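Local coordinates for protein NADH kinase POS5, mitochondrial (Saccharomyces cerevisiae, PDB 3AFO) that phosphorylates NADH, and less readily NAD(+), with ATP in mitochondria, making NADPH as a key source of cellular reducing power, at residues I127-V131 with A198-I202. Coordinates in Å, arbitrary orientation, origin at the centre of the assembly. Numbering follows the deposited sequence.
Sequences ILHGV and AMNDI. With NAI (1,4-dihydronicotinamide adenine dinucleotide), chain C.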
loop_
_atom_site.group_PDB
_atom_site.type_symbol
_atom_site.label_atom_id
_atom_site.label_comp_id
_atom_site.label_asym_id
_atom_site.label_seq_id
_atom_site.Cartn_x
_atom_site.Cartn_y
_atom_site.Cartn_z
ATOM N N ILE A 127 2.908 12.285 27.512
ATOM C CA ILE A 127 3.082 13.563 26.823
ATOM C C ILE A 127 1.734 14.099 26.325
ATOM O O ILE A 127 1.375 15.242 26.613
ATOM C CB ILE A 127 4.053 13.427 25.632
ATOM C CG1 ILE A 127 5.414 12.919 26.110
ATOM C CG2 ILE A 127 4.205 14.751 24.892
ATOM C CD1 ILE A 127 6.406 12.712 24.988
ATOM N N LEU A 128 0.990 13.266 25.585
ATOM C CA LEU A 128 -0.293 13.663 25.008
ATOM C C LEU A 128 -1.288 14.234 26.040
ATOM O O LEU A 128 -1.832 15.325 25.852
ATOM C CB LEU A 128 -0.915 12.503 24.202
ATOM C CG LEU A 128 -0.173 12.104 22.914
ATOM C CD1 LEU A 128 -0.961 11.025 22.197
ATOM C CD2 LEU A 128 0.044 13.285 21.981
ATOM N N HIS A 129 -1.519 13.500 27.127
ATOM C CA HIS A 129 -2.421 13.967 28.186
ATOM C C HIS A 129 -1.885 15.207 28.904
ATOM O O HIS A 129 -2.656 16.097 29.252
ATOM C CB HIS A 129 -2.732 12.853 29.198
ATOM C CG HIS A 129 -3.197 11.573 28.570
ATOM N ND1 HIS A 129 -3.047 10.346 29.183
ATOM C CD2 HIS A 129 -3.792 11.326 27.377
ATOM C CE1 HIS A 129 -3.543 9.401 28.401
ATOM N NE2 HIS A 129 -3.995 9.968 27.296
ATOM N N GLY A 130 -0.571 15.269 29.103
ATOM C CA GLY A 130 0.065 16.432 29.726
ATOM C C GLY A 130 -0.104 17.704 28.914
ATOM O O GLY A 130 -0.538 18.729 29.428
ATOM N N VAL A 131 0.225 17.630 27.630
ATOM C CA VAL A 131 0.062 18.766 26.723
ATOM C C VAL A 131 -1.423 19.152 26.586
ATOM O O VAL A 131 -1.770 20.341 26.539
ATOM C CB VAL A 131 0.714 18.465 25.357
ATOM C CG1 VAL A 131 0.342 19.524 24.314
ATOM C CG2 VAL A 131 2.220 18.377 25.518
ATOM N N ALA A 198 -5.102 19.084 19.408
ATOM C CA ALA A 198 -4.454 17.809 19.098
ATOM C C ALA A 198 -2.980 17.968 18.791
ATOM O O ALA A 198 -2.589 18.799 17.971
ATOM C CB ALA A 198 -5.162 17.107 17.930
ATOM N N MET A 199 -2.167 17.135 19.435
ATOM C CA MET A 199 -0.744 17.063 19.138
ATOM C C MET A 199 -0.459 15.976 18.086
ATOM O O MET A 199 0.432 16.134 17.244
ATOM C CB MET A 199 0.005 16.765 20.436
ATOM C CG MET A 199 1.447 16.460 20.302
ATOM S SD MET A 199 2.190 16.439 21.946
ATOM C CE MET A 199 3.886 16.247 21.448
ATOM N N ASN A 200 -1.214 14.885 18.169
ATOM C CA ASN A 200 -1.101 13.737 17.271
ATOM C C ASN A 200 -2.135 13.802 16.165
ATOM O O ASN A 200 -1.806 13.945 14.974
ATOM C CB ASN A 200 -1.352 12.444 18.049
ATOM C CG ASN A 200 -0.108 11.624 18.294
ATOM O OD1 ASN A 200 -0.219 10.488 18.768
ATOM N ND2 ASN A 200 1.067 12.163 17.984
ATOM N N ASP A 201 -3.391 13.654 16.562
ATOM C CA ASP A 201 -4.443 13.463 15.593
ATOM C C ASP A 201 -5.850 13.694 16.091
ATOM O O ASP A 201 -6.117 13.748 17.298
ATOM C CB ASP A 201 -4.343 12.054 14.982
ATOM C CG ASP A 201 -4.123 10.965 16.024
ATOM O OD1 ASP A 201 -4.647 11.064 17.165
ATOM O OD2 ASP A 201 -3.427 9.983 15.679
ATOM N N ILE A 202 -6.746 13.816 15.119
ATOM C CA ILE A 202 -8.172 13.834 15.329
ATOM C C ILE A 202 -8.720 12.732 14.440
ATOM O O ILE A 202 -8.418 12.695 13.233
ATOM C CB ILE A 202 -8.767 15.193 14.921
ATOM C CG1 ILE A 202 -8.194 16.287 15.835
ATOM C CG2 ILE A 202 -10.324 15.152 14.971
ATOM C CD1 ILE A 202 -7.890 17.610 15.134
HETATM P PA NAI C . -2.134 3.964 23.132
HETATM O O1A NAI C . -1.121 3.430 24.100
HETATM O O2A NAI C . -3.500 3.096 23.019
HETATM O O5B NAI C . -1.599 3.986 21.662
HETATM C C5B NAI C . -0.357 4.468 21.481
HETATM C C4B NAI C . 0.438 3.485 20.700
HETATM O O4B NAI C . 0.836 4.339 19.594
HETATM C C3B NAI C . 1.637 3.335 21.630
HETATM O O3B NAI C . 2.429 2.223 21.205
HETATM C C2B NAI C . 2.361 4.659 21.381
HETATM O O2B NAI C . 3.755 4.560 21.639
HETATM C C1B NAI C . 2.160 4.849 19.878
HETATM N N9A NAI C . 2.200 6.292 19.506
HETATM C C8A NAI C . 1.417 7.274 19.965
HETATM N N7A NAI C . 1.778 8.430 19.384
HETATM C C5A NAI C . 2.775 8.175 18.536
HETATM C C6A NAI C . 3.542 8.946 17.661
HETATM N N6A NAI C . 3.353 10.273 17.512
HETATM N N1A NAI C . 4.504 8.327 16.948
HETATM C C2A NAI C . 4.731 7.026 17.054
HETATM N N3A NAI C . 4.019 6.267 17.874
HETATM C C4A NAI C . 3.045 6.812 18.625
HETATM O O3 NAI C . -2.666 5.490 23.513
HETATM P PN NAI C . -1.673 6.727 23.761
HETATM O O1N NAI C . -0.291 6.227 24.056
HETATM O O2N NAI C . -2.428 7.624 24.660
HETATM O O5D NAI C . -1.543 7.479 22.315
HETATM C C5D NAI C . -2.700 7.919 21.624
HETATM C C4D NAI C . -2.535 7.646 20.137
HETATM O O4D NAI C . -2.851 6.249 19.935
HETATM C C3D NAI C . -3.578 8.341 19.277
HETATM O O3D NAI C . -3.201 9.698 19.010
HETATM C C2D NAI C . -3.535 7.476 17.997
HETATM O O2D NAI C . -2.665 8.084 17.030
HETATM C C1D NAI C . -2.898 6.149 18.505
HETATM N N1N NAI C . -3.783 5.044 18.103
HETATM C C2N NAI C . -3.275 4.122 17.193
HETATM C C3N NAI C . -4.049 3.066 16.743
HETATM C C7N NAI C . -3.415 2.066 15.742
HETATM O O7N NAI C . -4.021 1.081 15.325
HETATM N N7N NAI C . -2.178 2.345 15.383
HETATM C C4N NAI C . -5.360 2.930 17.218
HETATM C C5N NAI C . -5.894 3.857 18.137
HETATM C C6N NAI C . -5.117 4.927 18.584
#
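M199 is the bump of this buried contact. Its fully extended side chain reaches obliquely across helix 124-132 into a shallow apolar hollow made by L128 and, one turn apart, I127 and V131. The tip, M199 CE, lies 3.8 Å from I127 CG2; M199 SD sits 4.1 Å from V131 CG2; at the root, M199 CB meets L128 CD2 at 3.8 Å. The branched end of L128 lies over M199 and the N200 side chain, with L128 CD1 3.6 Å from O5D of the bound NADH. Beside it, D201 grips the ribose next to the nicotinamide, a very short hydrogen bond running from NAI O2D to D201 OD2 (2.5 Å). N200-D201 is the NE/D motif of NAD kinases, and helix 124-132 begins within their GGDG motif, whose D124 also hydrogen-bonds the dinucleotide. D304 hydrogen-bonds the backbone nitrogens of M199, N200 and D201, where the chain enters strand 201-205 of the C-terminal domain; I127 and V131 also pack on strands 117-122 and 142-146 of the N-terminal parallel sheet.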